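PDB 2ZKT: 2,3-bisphosphoglycerate-independent phosphoglycerate mutase, which probably interconverts 2-phosphoglycerate and 3-phosphoglycerate in glycolysis, as a metal-binding phosphoglycerate mutase of the alkaline phosphatase superfamily. Local coordinates for residues I43-G55 with E382-I396. Sequence-based numbering, arbitrary orientation.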
loop_
_atom_site.group_PDB
_atom_site.type_symbol
_atom_site.label_atom_id
_atom_site.label_comp_id
_atom_site.label_asym_id
_atom_site.label_seq_id
_atom_site.Cartn_x
_atom_site.Cartn_y
_atom_site.Cartn_z
ATOM N N ILE B 43 -17.355 0.079 2.445
ATOM C CA ILE B 43 -18.795 -0.176 2.276
ATOM C C ILE B 43 -19.199 -1.519 2.907
ATOM O O ILE B 43 -20.386 -1.872 2.954
ATOM C CB ILE B 43 -19.221 -0.157 0.763
ATOM C CG1 ILE B 43 -18.210 -0.929 -0.095
ATOM C CG2 ILE B 43 -19.296 1.276 0.261
ATOM C CD1 ILE B 43 -18.350 -2.419 -0.043
ATOM N N GLY B 44 -18.201 -2.258 3.401
ATOM C CA GLY B 44 -18.476 -3.545 4.026
ATOM C C GLY B 44 -18.387 -3.553 5.548
ATOM O O GLY B 44 -18.600 -2.533 6.225
ATOM N N ILE B 45 -18.048 -4.721 6.088
ATOM C CA ILE B 45 -17.927 -4.909 7.517
ATOM C C ILE B 45 -16.638 -5.688 7.744
ATOM O O ILE B 45 -16.271 -6.545 6.931
ATOM C CB ILE B 45 -19.166 -5.686 8.051
ATOM C CG1 ILE B 45 -19.196 -5.675 9.580
ATOM C CG2 ILE B 45 -19.177 -7.123 7.520
ATOM C CD1 ILE B 45 -20.481 -6.295 10.157
ATOM N N LEU B 46 -15.950 -5.392 8.845
ATOM C CA LEU B 46 -14.690 -6.054 9.181
ATOM C C LEU B 46 -14.743 -6.896 10.463
ATOM O O LEU B 46 -15.605 -6.707 11.330
ATOM C CB LEU B 46 -13.583 -5.000 9.332
ATOM C CG LEU B 46 -12.602 -4.733 8.172
ATOM C CD1 LEU B 46 -13.331 -4.507 6.871
ATOM C CD2 LEU B 46 -11.739 -3.517 8.537
ATOM N N GLY B 47 -13.785 -7.819 10.580
ATOM C CA GLY B 47 -13.689 -8.663 11.760
ATOM C C GLY B 47 -12.324 -9.349 11.832
ATOM O O GLY B 47 -11.478 -9.176 10.954
ATOM N N GLN B 48 -12.118 -10.132 12.895
ATOM C CA GLN B 48 -10.878 -10.877 13.094
ATOM C C GLN B 48 -11.295 -12.330 13.205
ATOM O O GLN B 48 -12.294 -12.649 13.869
ATOM C CB GLN B 48 -10.187 -10.506 14.412
ATOM C CG GLN B 48 -9.972 -9.046 14.666
ATOM C CD GLN B 48 -9.181 -8.809 15.950
ATOM O OE1 GLN B 48 -7.949 -8.905 15.953
ATOM N NE2 GLN B 48 -9.884 -8.511 17.049
ATOM N N GLN B 49 -10.549 -13.224 12.568
ATOM C CA GLN B 49 -10.912 -14.635 12.670
ATOM C C GLN B 49 -9.743 -15.474 13.129
ATOM O O GLN B 49 -8.597 -15.242 12.721
ATOM C CB GLN B 49 -11.435 -15.175 11.326
ATOM C CG GLN B 49 -10.415 -15.195 10.197
ATOM C CD GLN B 49 -9.678 -16.529 10.068
ATOM O OE1 GLN B 49 -9.796 -17.420 10.916
ATOM N NE2 GLN B 49 -8.906 -16.659 8.998
ATOM N N ASP B 50 -10.047 -16.423 14.012
ATOM C CA ASP B 50 -9.050 -17.362 14.505
ATOM C C ASP B 50 -9.302 -18.624 13.683
ATOM O O ASP B 50 -10.379 -19.215 13.757
ATOM C CB ASP B 50 -9.263 -17.659 15.992
ATOM C CG ASP B 50 -8.911 -16.473 16.882
ATOM O OD1 ASP B 50 -7.756 -15.976 16.789
ATOM O OD2 ASP B 50 -9.780 -16.044 17.678
ATOM N N PRO B 51 -8.329 -19.018 12.840
ATOM C CA PRO B 51 -8.524 -20.235 12.032
ATOM C C PRO B 51 -8.938 -21.390 12.957
ATOM O O PRO B 51 -9.905 -22.099 12.699
ATOM C CB PRO B 51 -7.141 -20.477 11.424
ATOM C CG PRO B 51 -6.568 -19.067 11.295
ATOM C CD PRO B 51 -7.013 -18.383 12.578
ATOM N N ILE B 52 -8.206 -21.560 14.056
ATOM C CA ILE B 52 -8.516 -22.643 14.994
ATOM C C ILE B 52 -9.062 -22.115 16.320
ATOM O O ILE B 52 -10.167 -22.464 16.732
ATOM C CB ILE B 52 -7.255 -23.516 15.234
ATOM C CG1 ILE B 52 -6.807 -24.126 13.893
ATOM C CG2 ILE B 52 -7.549 -24.620 16.246
ATOM C CD1 ILE B 52 -5.563 -24.974 13.979
ATOM N N LYS B 53 -8.281 -21.270 16.986
ATOM C CA LYS B 53 -8.680 -20.683 18.259
ATOM C C LYS B 53 -7.603 -19.675 18.671
ATOM O O LYS B 53 -6.489 -19.698 18.144
ATOM C CB LYS B 53 -8.840 -21.768 19.332
ATOM C CG LYS B 53 -7.599 -22.635 19.576
ATOM C CD LYS B 53 -7.833 -23.638 20.728
ATOM C CE LYS B 53 -6.585 -24.503 20.964
ATOM N NZ LYS B 53 -6.677 -25.376 22.167
ATOM N N PRO B 54 -7.927 -18.772 19.614
ATOM C CA PRO B 54 -6.968 -17.754 20.081
ATOM C C PRO B 54 -5.558 -18.298 20.375
ATOM O O PRO B 54 -5.384 -19.245 21.164
ATOM C CB PRO B 54 -7.641 -17.196 21.336
ATOM C CG PRO B 54 -9.103 -17.338 21.023
ATOM C CD PRO B 54 -9.185 -18.714 20.390
ATOM N N GLY B 55 -4.560 -17.701 19.724
ATOM C CA GLY B 55 -3.173 -18.089 19.932
ATOM C C GLY B 55 -2.725 -19.452 19.426
ATOM O O GLY B 55 -1.619 -19.886 19.754
ATOM N N GLU B 382 -7.750 -2.037 12.184
ATOM C CA GLU B 382 -9.093 -1.649 11.767
ATOM C C GLU B 382 -10.052 -2.841 12.022
ATOM O O GLU B 382 -11.174 -2.665 12.507
ATOM C CB GLU B 382 -9.064 -1.274 10.275
ATOM C CG GLU B 382 -10.216 -0.386 9.794
ATOM C CD GLU B 382 -10.093 1.075 10.243
ATOM O OE1 GLU B 382 -8.967 1.525 10.546
ATOM O OE2 GLU B 382 -11.121 1.783 10.270
ATOM N N ALA B 383 -9.592 -4.055 11.712
ATOM C CA ALA B 383 -10.412 -5.245 11.914
ATOM C C ALA B 383 -10.734 -5.439 13.396
ATOM O O ALA B 383 -11.741 -6.020 13.782
ATOM C CB ALA B 383 -9.626 -6.449 11.388
ATOM N N MET B 384 -9.805 -4.954 14.245
ATOM C CA MET B 384 -10.036 -4.995 15.685
ATOM C C MET B 384 -11.267 -4.161 16.077
ATOM O O MET B 384 -11.812 -4.273 17.170
ATOM C CB MET B 384 -8.791 -4.420 16.381
ATOM C CG MET B 384 -7.679 -5.454 16.610
ATOM S SD MET B 384 -6.194 -4.701 17.305
ATOM C CE MET B 384 -5.000 -5.350 16.117
ATOM N N LYS B 385 -11.688 -3.275 15.145
ATOM C CA LYS B 385 -12.853 -2.418 15.409
ATOM C C LYS B 385 -14.049 -2.789 14.513
ATOM O O LYS B 385 -15.075 -2.116 14.493
ATOM C CB LYS B 385 -12.466 -0.954 15.145
ATOM C CG LYS B 385 -11.285 -0.475 15.992
ATOM C CD LYS B 385 -10.975 1.010 15.743
ATOM C CE LYS B 385 -10.692 1.321 14.265
ATOM N NZ LYS B 385 -10.306 2.726 14.135
ATOM N N GLY B 386 -13.932 -3.870 13.744
ATOM C CA GLY B 386 -15.024 -4.260 12.858
ATOM C C GLY B 386 -16.272 -4.799 13.549
ATOM O O GLY B 386 -16.206 -5.416 14.614
ATOM N N GLY B 387 -17.416 -4.569 12.906
ATOM C CA GLY B 387 -18.702 -5.019 13.418
ATOM C C GLY B 387 -18.935 -6.527 13.476
ATOM O O GLY B 387 -19.889 -6.954 14.127
ATOM N N LEU B 388 -18.092 -7.331 12.814
ATOM C CA LEU B 388 -18.260 -8.797 12.854
ATOM C C LEU B 388 -17.724 -9.369 14.161
ATOM O O LEU B 388 -18.089 -10.490 14.558
ATOM C CB LEU B 388 -17.527 -9.489 11.693
ATOM C CG LEU B 388 -18.118 -9.367 10.275
ATOM C CD1 LEU B 388 -17.151 -9.980 9.230
ATOM C CD2 LEU B 388 -19.478 -10.075 10.249
ATOM N N GLY B 389 -16.859 -8.595 14.823
ATOM C CA GLY B 389 -16.260 -9.039 16.072
ATOM C C GLY B 389 -15.189 -10.094 15.825
ATOM O O GLY B 389 -14.714 -10.259 14.699
ATOM N N ARG B 390 -14.805 -10.815 16.878
ATOM C CA ARG B 390 -13.789 -11.862 16.771
ATOM C C ARG B 390 -14.505 -13.212 16.632
ATOM O O ARG B 390 -15.103 -13.712 17.591
ATOM C CB ARG B 390 -12.889 -11.859 18.012
ATOM C CG ARG B 390 -11.798 -12.920 17.978
ATOM C CD ARG B 390 -10.713 -12.643 19.022
ATOM N NE ARG B 390 -9.546 -13.512 18.829
ATOM C CZ ARG B 390 -8.368 -13.347 19.436
ATOM N NH1 ARG B 390 -8.174 -12.340 20.290
ATOM N NH2 ARG B 390 -7.378 -14.196 19.185
ATOM N N ILE B 391 -14.442 -13.793 15.432
ATOM C CA ILE B 391 -15.102 -15.073 15.145
ATOM C C ILE B 391 -14.096 -16.175 14.776
ATOM O O ILE B 391 -12.879 -15.925 14.727
ATOM C CB ILE B 391 -16.079 -14.904 13.964
ATOM C CG1 ILE B 391 -15.295 -14.580 12.684
ATOM C CG2 ILE B 391 -17.046 -13.771 14.248
ATOM C CD1 ILE B 391 -16.184 -14.197 11.520
ATOM N N ARG B 392 -14.602 -17.387 14.527
ATOM C CA ARG B 392 -13.757 -18.523 14.136
ATOM C C ARG B 392 -13.745 -18.604 12.605
ATOM O O ARG B 392 -14.677 -18.138 11.927
ATOM C CB ARG B 392 -14.294 -19.865 14.695
ATOM C CG ARG B 392 -14.146 -20.057 16.209
ATOM C CD ARG B 392 -12.683 -20.071 16.656
ATOM N NE ARG B 392 -12.570 -19.803 18.094
ATOM C CZ ARG B 392 -12.691 -20.726 19.049
ATOM N NH1 ARG B 392 -12.915 -22.000 18.725
ATOM N NH2 ARG B 392 -12.614 -20.369 20.329
ATOM N N GLY B 393 -12.687 -19.216 12.074
ATOM C CA GLY B 393 -12.563 -19.358 10.635
ATOM C C GLY B 393 -13.725 -20.130 10.038
ATOM O O GLY B 393 -14.150 -19.824 8.924
ATOM N N HIS B 394 -14.252 -21.117 10.768
ATOM C CA HIS B 394 -15.373 -21.911 10.242
ATOM C C HIS B 394 -16.740 -21.207 10.381
ATOM O O HIS B 394 -17.791 -21.774 10.098
ATOM C CB HIS B 394 -15.389 -23.335 10.867
ATOM C CG HIS B 394 -15.342 -23.326 12.388
ATOM N ND1 HIS B 394 -16.363 -22.879 13.166
ATOM C CD2 HIS B 394 -14.302 -23.757 13.224
ATOM C CE1 HIS B 394 -15.946 -23.039 14.440
ATOM N NE2 HIS B 394 -14.716 -23.562 14.505
ATOM N N ASP B 395 -16.716 -19.946 10.858
ATOM C CA ASP B 395 -17.928 -19.122 10.878
ATOM C C ASP B 395 -18.144 -18.372 9.555
ATOM O O ASP B 395 -19.225 -17.876 9.260
ATOM C CB ASP B 395 -17.806 -18.121 12.031
ATOM C CG ASP B 395 -17.964 -18.857 13.357
ATOM O OD1 ASP B 395 -18.891 -19.665 13.458
ATOM O OD2 ASP B 395 -17.168 -18.621 14.264
ATOM N N ILE B 396 -17.035 -18.253 8.790
ATOM C CA ILE B 396 -17.035 -17.375 7.613
ATOM C C ILE B 396 -17.989 -17.856 6.509
ATOM O O ILE B 396 -18.768 -17.097 5.939
ATOM C CB ILE B 396 -15.601 -17.319 7.069
ATOM C CG1 ILE B 396 -14.677 -16.611 8.062
ATOM C CG2 ILE B 396 -15.567 -16.511 5.750
ATOM C CD1 ILE B 396 -13.233 -16.537 7.554
HETATM O O HOH W 1 -13.009 -7.520 16.083
HETATM O O HOH W 2 -12.497 -16.969 18.197
#
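Two groups grip OD2 of D50: NE of R390, at 2.8 Å, and a water that donates to it and in turn accepts from NE of R392, so that the second arginine reaches the carboxylate only through solvent. R390 holds D50 side-on, its NH2 meeting OD1 at 3.0 Å; both oxygens offer syn lone pairs and lie near the guanidinium plane, although the carboxylate is turned 37° against it. With CG opposite the backbone N (chi1 -180°) and the chain extended as far as NE, R390 reaches across and slightly forward to D50, two residues beyond its strand partner Q48, while P54 CG lies over one face of its guanidinium. Replacing D50 by an alanine removes both oxygens and is likely to leave R390 without its charge partner and the bridging water without its acceptor. The R392 guanidinium has K53 CB centred over one face, 4.0 Å from CZ. Beneath these side chains, strand 45-50 pairs in parallel with the short edge strand 391-392 of the mixed sheet, in the alkaline phosphatase-like metalloenzyme domain. I391 N donates to Q48 O (2.9 Å), I391 O accepts from D50 N, and G393 N donates to D50 O. On the sheet face opposite D50 and R390, Q49 CB packs against I391 CG1, and Q49 CG meets I396 CD1. Farther back, L46 O takes the L388 N-H at 3.0 Å, where the chain turns from helix 380-383 toward the edge strand. There L388 CG lies 3.7 Å from I45 CG2. The Q48 side chain crosses that of M384 at a slant, with Q48 OE1 3.5 Å from M384 CG. D373, a calcium ligand, accepts through OD2 from both L46 N and G387 N, tying this end of the pairing to the metal site.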